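MlnD (Bacillus methylotrophicus, PDB 5IL5) carries, in this fragment of a trans-AT polyketide synthase of macrolactin biosynthesis, a dehydratase domain that probably forms double bonds in the growing polyketide chain. Local coordinates at residues 89-93 with 139-143. Sequence-based numbering, arbitrary orientation.
Sequences PIIKL and RLELE
Neighbouring antiparallel strands can part at one end of a sheet while their side chains stay in touch, and the start of strand 92-98 against the end of strand 134-140 illustrates it. Arg139 is extended (phi/psi -120/159), and its O receives a CA-H...O contact from Leu93 CA at 3.3 Å; its side chain leads away from 89-93. Leu140 and Leu93 form a non-hydrogen-bonded antiparallel pair, CA to CA 4.8 Å, with both side chains on one face of the sheet. There Leu140 (mt) brings CD2 to 3.5 Å from Leu93 CD2 and 4.1 Å from Ile90 CG2, while helix 74-86 covers Leu93 and Ile90. Glu141 N then donates to Lys92 O (3.0 Å, 166°), the hydrogen bond joining the two segments where they diverge. On the other face, with chi1 t in both residues, Glu141 OE1 lies 3.5 Å from Lys92 CD, as Lys92 NZ continues to a hydrogen bond with Thr244 OG1. At Leu142 the backbone turns (-104/-21), yet Leu142 CD2 still meets Ile90 CD1 at 3.9 Å. An antiparallel sheet wrapped around a long helix, here 74-86, is characteristic of the hotdog fold, here the N-terminal of the two in the dehydratase domain.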
loop_
_atom_site.group_PDB
_atom_site.type_symbol
_atom_site.label_atom_id
_atom_site.label_comp_id
_atom_site.label_asym_id
_atom_site.label_seq_id
_atom_site.Cartn_x
_atom_site.Cartn_y
_atom_site.Cartn_z
ATOM N N PRO A 89 -17.052 -5.834 -2.068
ATOM C CA PRO A 89 -17.061 -5.952 -3.526
ATOM C C PRO A 89 -17.576 -4.683 -4.184
ATOM O O PRO A 89 -18.291 -3.879 -3.581
ATOM C CB PRO A 89 -18.004 -7.130 -3.789
ATOM C CG PRO A 89 -17.999 -7.915 -2.531
ATOM C CD PRO A 89 -17.788 -6.934 -1.417
ATOM N N ILE A 90 -17.192 -4.504 -5.441
ATOM C CA ILE A 90 -17.730 -3.444 -6.283
ATOM C C ILE A 90 -18.698 -4.090 -7.261
ATOM O O ILE A 90 -18.300 -4.933 -8.075
ATOM C CB ILE A 90 -16.612 -2.683 -7.014
ATOM C CG1 ILE A 90 -15.711 -1.958 -6.008
ATOM C CG2 ILE A 90 -17.197 -1.688 -8.017
ATOM C CD1 ILE A 90 -16.415 -0.920 -5.132
ATOM N N ILE A 91 -19.963 -3.689 -7.188
ATOM C CA ILE A 91 -21.003 -4.249 -8.037
ATOM C C ILE A 91 -21.334 -3.331 -9.203
ATOM O O ILE A 91 -21.550 -3.802 -10.319
ATOM C CB ILE A 91 -22.269 -4.553 -7.208
ATOM C CG1 ILE A 91 -21.986 -5.567 -6.097
ATOM C CG2 ILE A 91 -23.362 -5.094 -8.113
ATOM C CD1 ILE A 91 -21.414 -6.887 -6.585
ATOM N N LYS A 92 -21.375 -2.026 -8.971
ATOM C CA LYS A 92 -21.901 -1.104 -9.959
ATOM C C LYS A 92 -20.944 0.065 -10.101
ATOM O O LYS A 92 -20.516 0.653 -9.104
ATOM C CB LYS A 92 -23.297 -0.622 -9.554
ATOM C CG LYS A 92 -24.180 -0.158 -10.712
ATOM C CD LYS A 92 -25.594 0.122 -10.222
ATOM C CE LYS A 92 -26.542 0.545 -11.344
ATOM N NZ LYS A 92 -27.103 -0.616 -12.100
ATOM N N LEU A 93 -20.612 0.392 -11.341
ATOM C CA LEU A 93 -19.820 1.564 -11.662
ATOM C C LEU A 93 -20.684 2.443 -12.544
ATOM O O LEU A 93 -21.395 1.940 -13.419
ATOM C CB LEU A 93 -18.514 1.192 -12.373
ATOM C CG LEU A 93 -17.644 0.232 -11.560
ATOM C CD1 LEU A 93 -17.995 -1.215 -11.893
ATOM C CD2 LEU A 93 -16.157 0.485 -11.731
ATOM N N ARG A 139 -17.225 6.507 -11.309
ATOM C CA ARG A 139 -17.751 6.446 -9.958
ATOM C C ARG A 139 -17.936 5.000 -9.529
ATOM O O ARG A 139 -18.048 4.087 -10.353
ATOM C CB ARG A 139 -19.075 7.186 -9.867
ATOM C CG ARG A 139 -18.918 8.682 -9.941
ATOM C CD ARG A 139 -20.243 9.347 -9.718
ATOM N NE ARG A 139 -20.841 8.922 -8.461
ATOM C CZ ARG A 139 -20.444 9.322 -7.257
ATOM N NH1 ARG A 139 -19.449 10.184 -7.123
ATOM N NH2 ARG A 139 -21.057 8.859 -6.179
ATOM N N LEU A 140 -17.981 4.814 -8.218
ATOM C CA LEU A 140 -18.135 3.506 -7.607
ATOM C C LEU A 140 -19.308 3.547 -6.646
ATOM O O LEU A 140 -19.419 4.469 -5.832
ATOM C CB LEU A 140 -16.862 3.092 -6.870
ATOM C CG LEU A 140 -15.596 3.174 -7.718
ATOM C CD1 LEU A 140 -14.361 3.284 -6.847
ATOM C CD2 LEU A 140 -15.518 1.956 -8.612
ATOM N N GLU A 141 -20.197 2.572 -6.767
ATOM C CA GLU A 141 -21.257 2.403 -5.790
ATOM C C GLU A 141 -20.688 1.633 -4.607
ATOM O O GLU A 141 -20.172 0.523 -4.776
ATOM C CB GLU A 141 -22.443 1.665 -6.400
ATOM C CG GLU A 141 -23.427 1.178 -5.357
ATOM C CD GLU A 141 -24.868 1.213 -5.827
ATOM O OE1 GLU A 141 -25.101 1.402 -7.046
ATOM O OE2 GLU A 141 -25.764 1.053 -4.967
ATOM N N LEU A 142 -20.780 2.218 -3.415
ATOM C CA LEU A 142 -20.237 1.592 -2.219
ATOM C C LEU A 142 -21.288 0.971 -1.321
ATOM O O LEU A 142 -20.953 0.084 -0.528
ATOM C CB LEU A 142 -19.417 2.610 -1.417
ATOM C CG LEU A 142 -18.237 3.236 -2.158
ATOM C CD1 LEU A 142 -17.376 4.022 -1.187
ATOM C CD2 LEU A 142 -17.421 2.161 -2.877
ATOM N N GLU A 143 -22.540 1.395 -1.425
ATOM C CA GLU A 143 -23.613 0.768 -0.661
ATOM C C GLU A 143 -24.104 -0.402 -1.501
ATOM O O GLU A 143 -24.946 -0.256 -2.388
ATOM C CB GLU A 143 -24.712 1.775 -0.347
ATOM C CG GLU A 143 -24.195 3.082 0.274
ATOM C CD GLU A 143 -23.830 2.942 1.739
ATOM O OE1 GLU A 143 -24.636 3.354 2.597
ATOM O OE2 GLU A 143 -22.736 2.422 2.033
#